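Local coordinates for protein EreC (Klebsiella pneumoniae, PDB 6XCQ) that probably hydrolyses the macrocyclic lactone ester of erythromycin and related macrolides, so making its bacterial host resistant to these antibiotics, at residues Val413-Leu417 / Ser418-Asp422; Leu303-Asn307 / Asn308-Lys312; Ala171-Ile174 / Lys175-His179. The protein carries 1 engineered substitution. One frame throughout, in Å; residues are numbered along the deposited sequence. Where two conformers were deposited one is given.

Contact 1: residues Val413-Leu417 / Ser418-Asp422; sequences VETNL and SEAFD
The carboxamide of Asn416 lies over the first turn of helix 417-420, with its CG and OD1 beside CG of Glu419; OD1 approaches that methylene to 3.6 Å. CG is anti to the backbone N (chi1 -179°), and the amide is thereby swung forward over the amide nitrogens that open the helix. Asn416 is the N-cap: OD1 accepts from Glu419 N at 3.1 Å, the donor sitting well above the carboxamide plane, and more weakly from Ser418 N. The Ser418 OG to Asn416 OD1 separation of 2.4 Å is very short, and Ser418 was deposited in two conformers, so this bond is doubtful in detail. The main-chain O of Asn416 starts the helical pattern, accepting from Ala420 N at 2.9 Å and weakly from Glu419 N. At the next carbonyl, Leu417 O accepts from Phe421 N at 3.2 Å and closes this short helix. Below the cap the contact is apolar. CG2 of Thr415 meets CB of Ala420 at 3.6 Å, while Thr415 OG1 is hydrogen-bonded to Thr313. Leu417 CD2 comes to the edge of the Phe421 ring, near its plane, 4.2 Å from Phe421 CD2; Met406 of strand 405-408 touches both side chains. The contact thus joins strand 411-414 of the small antiparallel sheet to strand 423-427 of the main sheet through a single helical turn. Chemically, one side-chain oxygen gathers the first-turn N-H groups of Ser418 and Glu419, which have no carbonyl of a preceding helical turn, on the solvent-facing side, with hydrocarbon beneath.

Contact 2: residues Leu303-Asn307 / Asn308-Lys312; sequences LLAHN and NNLQK. Engineered in segment 308-312: Asn309 (natural residue His).
A capping box formed by His306 and Asn309 starts helix 307-310, just beyond strand 301-304 of the main mixed sheet. His306 is the N-cap. Set trans to the backbone N by chi1 (-161°), the imidazole reaches forward over the helix start, and its ND1 accepts from Asn308 N at 3.0 Å; the bond is nearly straight (170°) and the donor lies in the ring plane. The Asn308 carboxamide runs alongside the ring, its plane 63° from it, and puts CG 3.5 Å from His306 ND1. In return OD1 of Asn309, an engineered residue replacing histidine, weakly accepts from His306 N at 3.4 Å. His306 O takes two donors, Asn309 N and Leu310 N. On the strand side, CD2 of Leu310 packs on CB of Ala305 at 4.0 Å and on CB of Leu303 at 4.2 Å. Outside partners fix the polar ends: Gln409 binds His306 NE2, Ser408 binds Asn308 OD1 and Asp282 binds Asn309 ND2, while His70 meets the His306 ring edge-to-face. With ND1 spent on the helix start and NE2 on Gln409, the imidazole is held at both nitrogens, and its rotation in this buried turn is consequently restricted.

Contact 3: residues Ala171-Ile174 / Lys175-His179; sequences AEII and KVIDH
Ile173 and Ile177 stand side by side on the last turns of helix 164-177, pointing the same way, one helical turn apart. CG2 of Ile173 touches CD1 of Ile177 at 3.9 Å, and Leu244 of helix 244-267 packs against both side chains. The Ile177 CG1 branch lies between the backbone N and the carbonyl carbon (chi1 78°), an unusual place for a helical isoleucine, which brings CG1 over the main-chain O of Ile173. That oxygen is the acceptor with two partners. Ile177 N reaches it at 3.0 Å in the regular i to i+4 bond, nearly in line with the C=O, whereas Val176 N, at 2.8 Å, comes from above the carbonyl plane with a more bent N-H (135°). The shared carbonyl is consistent with some tightening of the helix toward 3-10 spacing near its end. Two residues earlier, Ala171 O accepts from Lys175 N at 3.0 Å. The final bond belongs to Ile174 O, which takes Asp178 N at 2.8 Å although Asp178 itself has left helical backbone angles. His179 N is also near Ile174 O, but its angle is too poor for a bond. The buried carboxylate of Asp178 is satisfied by both oxygens being hydrogen-bonded, OD2 in a salt bridge with Arg228; the chain exit is in this way tied to the helix 212-231. Lys182 of helix 182-191 packs on Ile174 and Lys175, while Val185 of the same helix covers Ala171. At the exit itself, CG2 of Ile174 lies 3.2 Å from the main-chain O of Asp178, a close carbon-to-oxygen contact.

Along the chain contact 3 comes first, then contact 2, then contact 1. Contacts 1 and 2 are neighbours, their centres 12 Å apart, and each holds a short helix beside the main mixed sheet: contact 2 runs from the end of strand 301-304 into helix 307-310, and contact 1 leads into strand 423-427. A salt bridge from Lys312 NZ to Asp422 OD2, 2.6 Å long, and packing of Phe421 on Asn307 tie these two helical turns together. Contact 3 ends helix 164-177 in a separate helical region, touching neither; its centre is about 36 Å from that of contact 2 and 46 Å from that of contact 1, and contacts 1 and 3 lie on opposite sides of the chain's centre.

Contact 1: residues Val413-Leu417 / Ser418-Asp422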
ATOM      1  N   VAL A 413       0.598  12.367 -13.462  1.00 19.95           N
ATOM      2  CA  VAL A 413      -0.204  11.416 -14.218  1.00 13.94           C
ATOM      3  C   VAL A 413      -1.338  12.201 -14.861  1.00 21.56           C
ATOM      4  O   VAL A 413      -1.752  13.245 -14.354  1.00 20.68           O
ATOM      5  CB  VAL A 413      -0.760  10.253 -13.357  1.00 21.71           C
ATOM      6  CG1 VAL A 413       0.364   9.552 -12.617  1.00 19.43           C
ATOM      7  CG2 VAL A 413      -1.821  10.748 -12.388  1.00 25.51           C
ATOM      8  N   GLU A 414      -1.832  11.706 -15.987  1.00 15.34           N
ATOM      9  CA  GLU A 414      -2.969  12.308 -16.670  1.00 15.76           C
ATOM     10  C   GLU A 414      -4.075  11.279 -16.804  1.00 20.13           C
ATOM     11  O   GLU A 414      -3.820  10.130 -17.169  1.00 15.68           O
ATOM     12  CB  GLU A 414      -2.580  12.828 -18.053  1.00 18.60           C
ATOM     13  CG  GLU A 414      -3.787  13.206 -18.908  1.00 33.67           C
ATOM     14  CD  GLU A 414      -3.450  14.164 -20.054  1.00 47.61           C
ATOM     15  OE1 GLU A 414      -2.249  14.259 -20.422  1.00 37.31           O
ATOM     16  OE2 GLU A 414      -4.393  14.818 -20.578  1.00 26.70           O
ATOM     17  N   THR A 415      -5.307  11.696 -16.531  1.00 18.13           N
ATOM     18  CA  THR A 415      -6.437  10.774 -16.530  1.00 22.85           C
ATOM     19  C   THR A 415      -7.707  11.618 -16.488  1.00 26.04           C
ATOM     20  O   THR A 415      -7.656  12.856 -16.504  1.00 22.97           O
ATOM     21  CB  THR A 415      -6.331   9.802 -15.342  1.00 18.45           C
ATOM     22  OG1 THR A 415      -7.299   8.747 -15.465  1.00 18.48           O
ATOM     23  CG2 THR A 415      -6.536  10.549 -14.057  1.00 15.11           C
ATOM     24  N   ASN A 416      -8.848  10.939 -16.469  1.00 21.25           N
ATOM     25  CA  ASN A 416     -10.125  11.569 -16.138  1.00 21.12           C
ATOM     26  C   ASN A 416     -10.243  11.549 -14.626  1.00 22.74           C
ATOM     27  O   ASN A 416     -10.521  10.499 -14.035  1.00 17.63           O
ATOM     28  CB  ASN A 416     -11.300  10.835 -16.784  1.00 18.96           C
ATOM     29  CG  ASN A 416     -12.647  11.481 -16.476  1.00 32.34           C
ATOM     30  OD1 ASN A 416     -12.930  11.900 -15.348  1.00 28.84           O
ATOM     31  ND2 ASN A 416     -13.490  11.561 -17.490  1.00 29.99           N
ATOM     32  N   LEU A 417     -10.064  12.710 -13.998  1.00 17.51           N
ATOM     33  CA  LEU A 417      -9.955  12.745 -12.547  1.00 21.81           C
ATOM     34  C   LEU A 417     -11.294  12.538 -11.845  1.00 17.49           C
ATOM     35  O   LEU A 417     -11.300  12.155 -10.670  1.00 26.42           O
ATOM     36  CB  LEU A 417      -9.288  14.057 -12.099  1.00 11.76           C
ATOM     37  CG  LEU A 417      -7.809  14.133 -12.506  1.00 20.26           C
ATOM     38  CD1 LEU A 417      -7.322  15.575 -12.541  1.00 17.62           C
ATOM     39  CD2 LEU A 417      -6.915  13.300 -11.581  1.00 17.74           C
ATOM     40  N   SER A 418     -12.421  12.772 -12.519  0.72 20.38           N
ATOM     41  CA  SER A 418     -13.712  12.436 -11.917  0.72 23.28           C
ATOM     42  C   SER A 418     -13.890  10.927 -11.796  0.72 19.20           C
ATOM     43  O   SER A 418     -14.501  10.437 -10.836  0.72 20.78           O
ATOM     44  CB  SER A 418     -14.856  13.036 -12.733  0.72 28.53           C
ATOM     45  OG  SER A 418     -14.817  12.577 -14.075  0.72 28.40           O
ATOM     46  N   GLU A 419     -13.378  10.176 -12.762  1.00 20.75           N
ATOM     47  CA  GLU A 419     -13.451   8.724 -12.696  1.00 19.91           C
ATOM     48  C   GLU A 419     -12.327   8.138 -11.858  1.00 19.15           C
ATOM     49  O   GLU A 419     -12.482   7.049 -11.293  1.00 19.17           O
ATOM     50  CB  GLU A 419     -13.379   8.155 -14.107  1.00 21.08           C
ATOM     51  CG  GLU A 419     -14.488   8.663 -14.998  1.00 31.31           C
ATOM     52  CD  GLU A 419     -14.706   7.759 -16.173  1.00 57.54           C
ATOM     53  OE1 GLU A 419     -15.868   7.372 -16.421  1.00 84.39           O
ATOM     54  OE2 GLU A 419     -13.701   7.439 -16.850  1.00 53.05           O
ATOM     55  N   ALA A 420     -11.192   8.838 -11.781  1.00 21.31           N
ATOM     56  CA  ALA A 420      -9.995   8.285 -11.161  1.00 18.65           C
ATOM     57  C   ALA A 420     -10.051   8.353  -9.641  1.00 22.22           C
ATOM     58  O   ALA A 420      -9.611   7.417  -8.963  1.00 19.54           O
ATOM     59  CB  ALA A 420      -8.760   9.023 -11.682  1.00 19.62           C
ATOM     60  N   PHE A 421     -10.572   9.451  -9.088  1.00 14.44           N
ATOM     61  CA  PHE A 421     -10.641   9.636  -7.644  1.00 16.59           C
ATOM     62  C   PHE A 421     -12.004  10.193  -7.272  1.00 19.21           C
ATOM     63  O   PHE A 421     -12.672  10.827  -8.087  1.00 19.74           O
ATOM     64  CB  PHE A 421      -9.529  10.580  -7.153  1.00 12.34           C
ATOM     65  CG  PHE A 421      -8.157  10.058  -7.431  1.00 16.99           C
ATOM     66  CD1 PHE A 421      -7.582   9.106  -6.587  1.00 15.75           C
ATOM     67  CD2 PHE A 421      -7.464  10.463  -8.556  1.00 15.03           C
ATOM     68  CE1 PHE A 421      -6.313   8.606  -6.850  1.00 15.27           C
ATOM     69  CE2 PHE A 421      -6.201   9.956  -8.820  1.00 15.42           C
ATOM     70  CZ  PHE A 421      -5.635   9.018  -7.958  1.00 11.78           C
ATOM     71  N   ASP A 422     -12.399   9.968  -6.017  1.00 16.58           N
ATOM     72  CA  ASP A 422     -13.637  10.542  -5.503  1.00 18.28           C
ATOM     73  C   ASP A 422     -13.430  11.919  -4.889  1.00 20.20           C
ATOM     74  O   ASP A 422     -14.336  12.753  -4.967  1.00 17.86           O
ATOM     75  CB  ASP A 422     -14.269   9.616  -4.462  1.00 16.71           C
ATOM     76  CG  ASP A 422     -14.733   8.290  -5.063  1.00 24.84           C
ATOM     77  OD1 ASP A 422     -15.847   8.240  -5.627  1.00 20.10           O
ATOM     78  OD2 ASP A 422     -13.961   7.308  -4.999  1.00 20.75           O
TER
HETATM   79  O   HOH W   1     -16.235  13.241 -16.499  1.00 45.54           O

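Contact 2: residues Leu303-Asn307 / Asn308-Lys312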
ATOM      1  N   LEU A 303      -7.330   2.292   3.436  1.00 13.66           N
ATOM      2  CA  LEU A 303      -6.140   1.806   2.734  1.00 13.44           C
ATOM      3  C   LEU A 303      -5.138   2.948   2.614  1.00 16.98           C
ATOM      4  O   LEU A 303      -5.463   3.998   2.054  1.00 16.35           O
ATOM      5  CB  LEU A 303      -6.483   1.270   1.342  1.00 16.30           C
ATOM      6  CG  LEU A 303      -7.538   0.170   1.259  1.00 15.72           C
ATOM      7  CD1 LEU A 303      -7.709  -0.263  -0.214  1.00 12.02           C
ATOM      8  CD2 LEU A 303      -7.117  -0.993   2.155  1.00 17.13           C
ATOM      9  N   LEU A 304      -3.925   2.742   3.129  1.00 11.62           N
ATOM     10  CA  LEU A 304      -2.866   3.753   3.069  1.00 16.81           C
ATOM     11  C   LEU A 304      -1.921   3.319   1.957  1.00 13.96           C
ATOM     12  O   LEU A 304      -1.030   2.489   2.158  1.00 18.32           O
ATOM     13  CB  LEU A 304      -2.148   3.873   4.420  1.00 15.59           C
ATOM     14  CG  LEU A 304      -2.963   4.281   5.656  1.00 14.98           C
ATOM     15  CD1 LEU A 304      -2.031   4.568   6.857  1.00 14.79           C
ATOM     16  CD2 LEU A 304      -3.841   5.500   5.354  1.00 12.46           C
ATOM     17  N   ALA A 305      -2.148   3.832   0.753  1.00 12.29           N
ATOM     18  CA  ALA A 305      -1.307   3.458  -0.372  1.00 14.25           C
ATOM     19  C   ALA A 305      -1.059   4.694  -1.230  1.00 15.76           C
ATOM     20  O   ALA A 305      -1.631   5.758  -0.995  1.00 17.03           O
ATOM     21  CB  ALA A 305      -1.938   2.319  -1.179  1.00 17.81           C
ATOM     22  N   HIS A 306      -0.195   4.550  -2.227  1.00 14.64           N
ATOM     23  CA  HIS A 306       0.135   5.674  -3.100  1.00 14.67           C
ATOM     24  C   HIS A 306      -1.087   6.059  -3.939  1.00 12.58           C
ATOM     25  O   HIS A 306      -1.954   5.219  -4.208  1.00 13.52           O
ATOM     26  CB  HIS A 306       1.313   5.290  -4.002  1.00 13.71           C
ATOM     27  CG  HIS A 306       2.034   6.456  -4.614  1.00 17.65           C
ATOM     28  ND1 HIS A 306       1.590   7.083  -5.754  1.00 14.29           N
ATOM     29  CD2 HIS A 306       3.181   7.087  -4.259  1.00 13.88           C
ATOM     30  CE1 HIS A 306       2.429   8.055  -6.079  1.00 20.40           C
ATOM     31  NE2 HIS A 306       3.407   8.076  -5.191  1.00 14.40           N
ATOM     32  N   ASN A 307      -1.167   7.349  -4.330  1.00 13.47           N
ATOM     33  CA  ASN A 307      -2.160   7.792  -5.318  1.00 13.60           C
ATOM     34  C   ASN A 307      -2.224   6.835  -6.503  1.00 11.35           C
ATOM     35  O   ASN A 307      -3.310   6.462  -6.964  1.00 14.39           O
ATOM     36  CB  ASN A 307      -1.836   9.196  -5.855  1.00 12.48           C
ATOM     37  CG  ASN A 307      -2.152  10.316  -4.869  1.00 13.13           C
ATOM     38  OD1 ASN A 307      -2.575  10.082  -3.736  1.00 10.53           O
ATOM     39  ND2 ASN A 307      -1.938  11.555  -5.314  1.00 13.07           N
ATOM     40  N   ASN A 308      -1.056   6.457  -7.032  1.00 13.72           N
ATOM     41  CA  ASN A 308      -1.006   5.583  -8.200  1.00 10.50           C
ATOM     42  C   ASN A 308      -1.617   4.208  -7.927  1.00 15.79           C
ATOM     43  O   ASN A 308      -2.043   3.541  -8.875  1.00 11.39           O
ATOM     44  CB  ASN A 308       0.436   5.404  -8.678  1.00 13.77           C
ATOM     45  CG  ASN A 308       1.065   6.702  -9.164  1.00 18.26           C
ATOM     46  OD1 ASN A 308       0.445   7.755  -9.141  1.00 15.73           O
ATOM     47  ND2 ASN A 308       2.311   6.625  -9.591  1.00 16.65           N
ATOM     48  N   ASN A 309      -1.654   3.756  -6.670  1.00 11.92           N
ATOM     49  CA  ASN A 309      -2.289   2.467  -6.399  1.00 12.81           C
ATOM     50  C   ASN A 309      -3.790   2.616  -6.173  1.00 15.22           C
ATOM     51  O   ASN A 309      -4.565   1.740  -6.570  1.00 14.87           O
ATOM     52  CB  ASN A 309      -1.683   1.775  -5.166  1.00 15.35           C
ATOM     53  CG  ASN A 309      -0.186   1.556  -5.272  1.00 23.35           C
ATOM     54  OD1 ASN A 309       0.583   2.128  -4.505  1.00 23.34           O
ATOM     55  ND2 ASN A 309       0.228   0.693  -6.192  1.00 17.18           N
ATOM     56  N   LEU A 310      -4.212   3.705  -5.533  1.00 13.06           N
ATOM     57  CA  LEU A 310      -5.620   3.909  -5.223  1.00 15.76           C
ATOM     58  C   LEU A 310      -6.433   4.336  -6.436  1.00 17.32           C
ATOM     59  O   LEU A 310      -7.660   4.172  -6.427  1.00 14.15           O
ATOM     60  CB  LEU A 310      -5.771   4.973  -4.134  1.00 15.36           C
ATOM     61  CG  LEU A 310      -5.130   4.733  -2.764  1.00 20.69           C
ATOM     62  CD1 LEU A 310      -5.409   5.943  -1.900  1.00 14.28           C
ATOM     63  CD2 LEU A 310      -5.698   3.500  -2.109  1.00 14.56           C
ATOM     64  N   GLN A 311      -5.777   4.909  -7.446  1.00 12.97           N
ATOM     65  CA  GLN A 311      -6.445   5.431  -8.638  1.00 16.02           C
ATOM     66  C   GLN A 311      -7.364   4.378  -9.244  1.00 16.80           C
ATOM     67  O   GLN A 311      -7.051   3.189  -9.225  1.00 12.59           O
ATOM     68  CB  GLN A 311      -5.378   5.850  -9.656  1.00 13.68           C
ATOM     69  CG  GLN A 311      -5.888   6.613 -10.864  1.00 16.34           C
ATOM     70  CD  GLN A 311      -4.766   7.245 -11.658  1.00 18.18           C
ATOM     71  OE1 GLN A 311      -3.873   7.901 -11.104  1.00 16.87           O
ATOM     72  NE2 GLN A 311      -4.797   7.047 -12.965  1.00 16.45           N
ATOM     73  N   LYS A 312      -8.521   4.801  -9.758  1.00 14.53           N
ATOM     74  CA  LYS A 312      -9.494   3.829 -10.259  1.00 14.04           C
ATOM     75  C   LYS A 312      -9.466   3.677 -11.776  1.00 18.25           C
ATOM     76  O   LYS A 312     -10.236   2.886 -12.319  1.00 15.98           O
ATOM     77  CB  LYS A 312     -10.907   4.202  -9.785  1.00 16.58           C
ATOM     78  CG  LYS A 312     -11.014   4.313  -8.257  1.00 18.48           C
ATOM     79  CD  LYS A 312     -12.447   4.530  -7.754  1.00 22.04           C
ATOM     80  CE  LYS A 312     -12.982   5.906  -8.084  1.00 31.34           C
ATOM     81  NZ  LYS A 312     -14.268   6.172  -7.346  1.00 30.56           N
TER

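Contact 3: residues Ala171-Ile174 / Lys175-His179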
ATOM      1  N   ALA A 171       5.830 -23.557   6.040  1.00 18.61           N
ATOM      2  CA  ALA A 171       6.424 -24.831   6.452  1.00 25.20           C
ATOM      3  C   ALA A 171       5.909 -25.275   7.818  1.00 22.55           C
ATOM      4  O   ALA A 171       5.693 -26.475   8.048  1.00 22.07           O
ATOM      5  CB  ALA A 171       7.951 -24.732   6.450  1.00 19.92           C
ATOM      6  N   GLU A 172       5.701 -24.326   8.741  1.00 21.34           N
ATOM      7  CA  GLU A 172       5.152 -24.685  10.047  1.00 21.42           C
ATOM      8  C   GLU A 172       3.714 -25.166   9.929  1.00 23.85           C
ATOM      9  O   GLU A 172       3.320 -26.148  10.572  1.00 23.90           O
ATOM     10  CB  GLU A 172       5.219 -23.499  11.005  1.00 24.39           C
ATOM     11  CG  GLU A 172       6.613 -22.965  11.267  1.00 29.52           C
ATOM     12  CD  GLU A 172       6.570 -21.598  11.932  1.00 43.99           C
ATOM     13  OE1 GLU A 172       5.454 -21.045  12.062  1.00 38.26           O
ATOM     14  OE2 GLU A 172       7.641 -21.078  12.323  1.00 52.77           O
ATOM     15  N   ILE A 173       2.905 -24.470   9.136  1.00 24.21           N
ATOM     16  CA  ILE A 173       1.524 -24.896   8.944  1.00 18.37           C
ATOM     17  C   ILE A 173       1.486 -26.260   8.267  1.00 16.24           C
ATOM     18  O   ILE A 173       0.828 -27.193   8.743  1.00 22.66           O
ATOM     19  CB  ILE A 173       0.749 -23.838   8.139  1.00 14.32           C
ATOM     20  CG1 ILE A 173       0.600 -22.546   8.955  1.00 18.80           C
ATOM     21  CG2 ILE A 173      -0.598 -24.383   7.702  1.00 15.76           C
ATOM     22  CD1 ILE A 173       0.219 -21.331   8.100  1.00 17.45           C
ATOM     23  N   ILE A 174       2.208 -26.398   7.156  1.00 18.66           N
ATOM     24  CA  ILE A 174       2.181 -27.637   6.386  1.00 18.98           C
ATOM     25  C   ILE A 174       2.622 -28.811   7.253  1.00 29.64           C
ATOM     26  O   ILE A 174       2.081 -29.921   7.144  1.00 21.22           O
ATOM     27  CB  ILE A 174       3.051 -27.492   5.125  1.00 21.70           C
ATOM     28  CG1 ILE A 174       2.344 -26.626   4.078  1.00 33.54           C
ATOM     29  CG2 ILE A 174       3.399 -28.825   4.537  1.00 21.22           C
ATOM     30  CD1 ILE A 174       0.984 -27.125   3.703  1.00 33.08           C
ATOM     31  N   LYS A 175       3.575 -28.577   8.159  1.00 22.31           N
ATOM     32  CA  LYS A 175       4.018 -29.653   9.044  1.00 20.68           C
ATOM     33  C   LYS A 175       2.855 -30.237   9.825  1.00 23.22           C
ATOM     34  O   LYS A 175       2.819 -31.447  10.092  1.00 24.16           O
ATOM     35  CB  LYS A 175       5.087 -29.156  10.022  1.00 21.52           C
ATOM     36  CG  LYS A 175       5.590 -30.281  10.933  1.00 37.99           C
ATOM     37  CD  LYS A 175       6.128 -29.780  12.257  1.00 36.78           C
ATOM     38  CE  LYS A 175       5.765 -30.734  13.406  1.00 48.50           C
ATOM     39  NZ  LYS A 175       5.768 -32.185  13.023  1.00 46.31           N
ATOM     40  N   VAL A 176       1.887 -29.401  10.184  1.00 25.99           N
ATOM     41  CA  VAL A 176       0.746 -29.876  10.951  1.00 21.84           C
ATOM     42  C   VAL A 176      -0.294 -30.512  10.045  1.00 23.05           C
ATOM     43  O   VAL A 176      -0.764 -31.625  10.306  1.00 23.70           O
ATOM     44  CB  VAL A 176       0.144 -28.731  11.780  1.00 19.67           C
ATOM     45  CG1 VAL A 176      -1.057 -29.228  12.532  1.00 22.91           C
ATOM     46  CG2 VAL A 176       1.200 -28.184  12.750  1.00 26.48           C
ATOM     47  N   ILE A 177      -0.668 -29.834   8.962  1.00 15.15           N
ATOM     48  CA  ILE A 177      -1.892 -30.213   8.263  1.00 19.43           C
ATOM     49  C   ILE A 177      -1.651 -31.027   6.997  1.00 17.66           C
ATOM     50  O   ILE A 177      -2.606 -31.619   6.475  1.00 18.49           O
ATOM     51  CB  ILE A 177      -2.739 -28.968   7.923  1.00 22.24           C
ATOM     52  CG1 ILE A 177      -2.155 -28.245   6.711  1.00 16.25           C
ATOM     53  CG2 ILE A 177      -2.823 -28.019   9.120  1.00 19.76           C
ATOM     54  CD1 ILE A 177      -2.985 -27.042   6.239  1.00 14.09           C
ATOM     55  N   ASP A 178      -0.432 -31.029   6.452  1.00 20.63           N
ATOM     56  CA  ASP A 178      -0.183 -31.802   5.238  1.00 25.02           C
ATOM     57  C   ASP A 178       1.297 -32.148   5.151  1.00 22.74           C
ATOM     58  O   ASP A 178       2.015 -31.690   4.252  1.00 22.31           O
ATOM     59  CB  ASP A 178      -0.670 -31.031   3.993  1.00 16.26           C
ATOM     60  CG  ASP A 178      -0.548 -31.847   2.688  1.00 27.50           C
ATOM     61  OD1 ASP A 178      -0.633 -33.090   2.696  1.00 22.98           O
ATOM     62  OD2 ASP A 178      -0.364 -31.237   1.623  1.00 24.36           O
ATOM     63  N   HIS A 179       1.766 -32.960   6.101  1.00 19.94           N
ATOM     64  CA  HIS A 179       3.194 -33.244   6.200  1.00 23.42           C
ATOM     65  C   HIS A 179       3.750 -33.924   4.954  1.00 20.29           C
ATOM     66  O   HIS A 179       4.955 -33.823   4.699  1.00 26.64           O
ATOM     67  CB  HIS A 179       3.481 -34.105   7.437  1.00 34.00           C
ATOM     68  CG  HIS A 179       4.930 -34.154   7.809  1.00 40.32           C
ATOM     69  ND1 HIS A 179       5.835 -34.974   7.170  1.00 45.36           N
ATOM     70  CD2 HIS A 179       5.637 -33.470   8.742  1.00 51.07           C
ATOM     71  CE1 HIS A 179       7.034 -34.799   7.695  1.00 43.33           C
ATOM     72  NE2 HIS A 179       6.941 -33.894   8.654  1.00 36.32           N
TER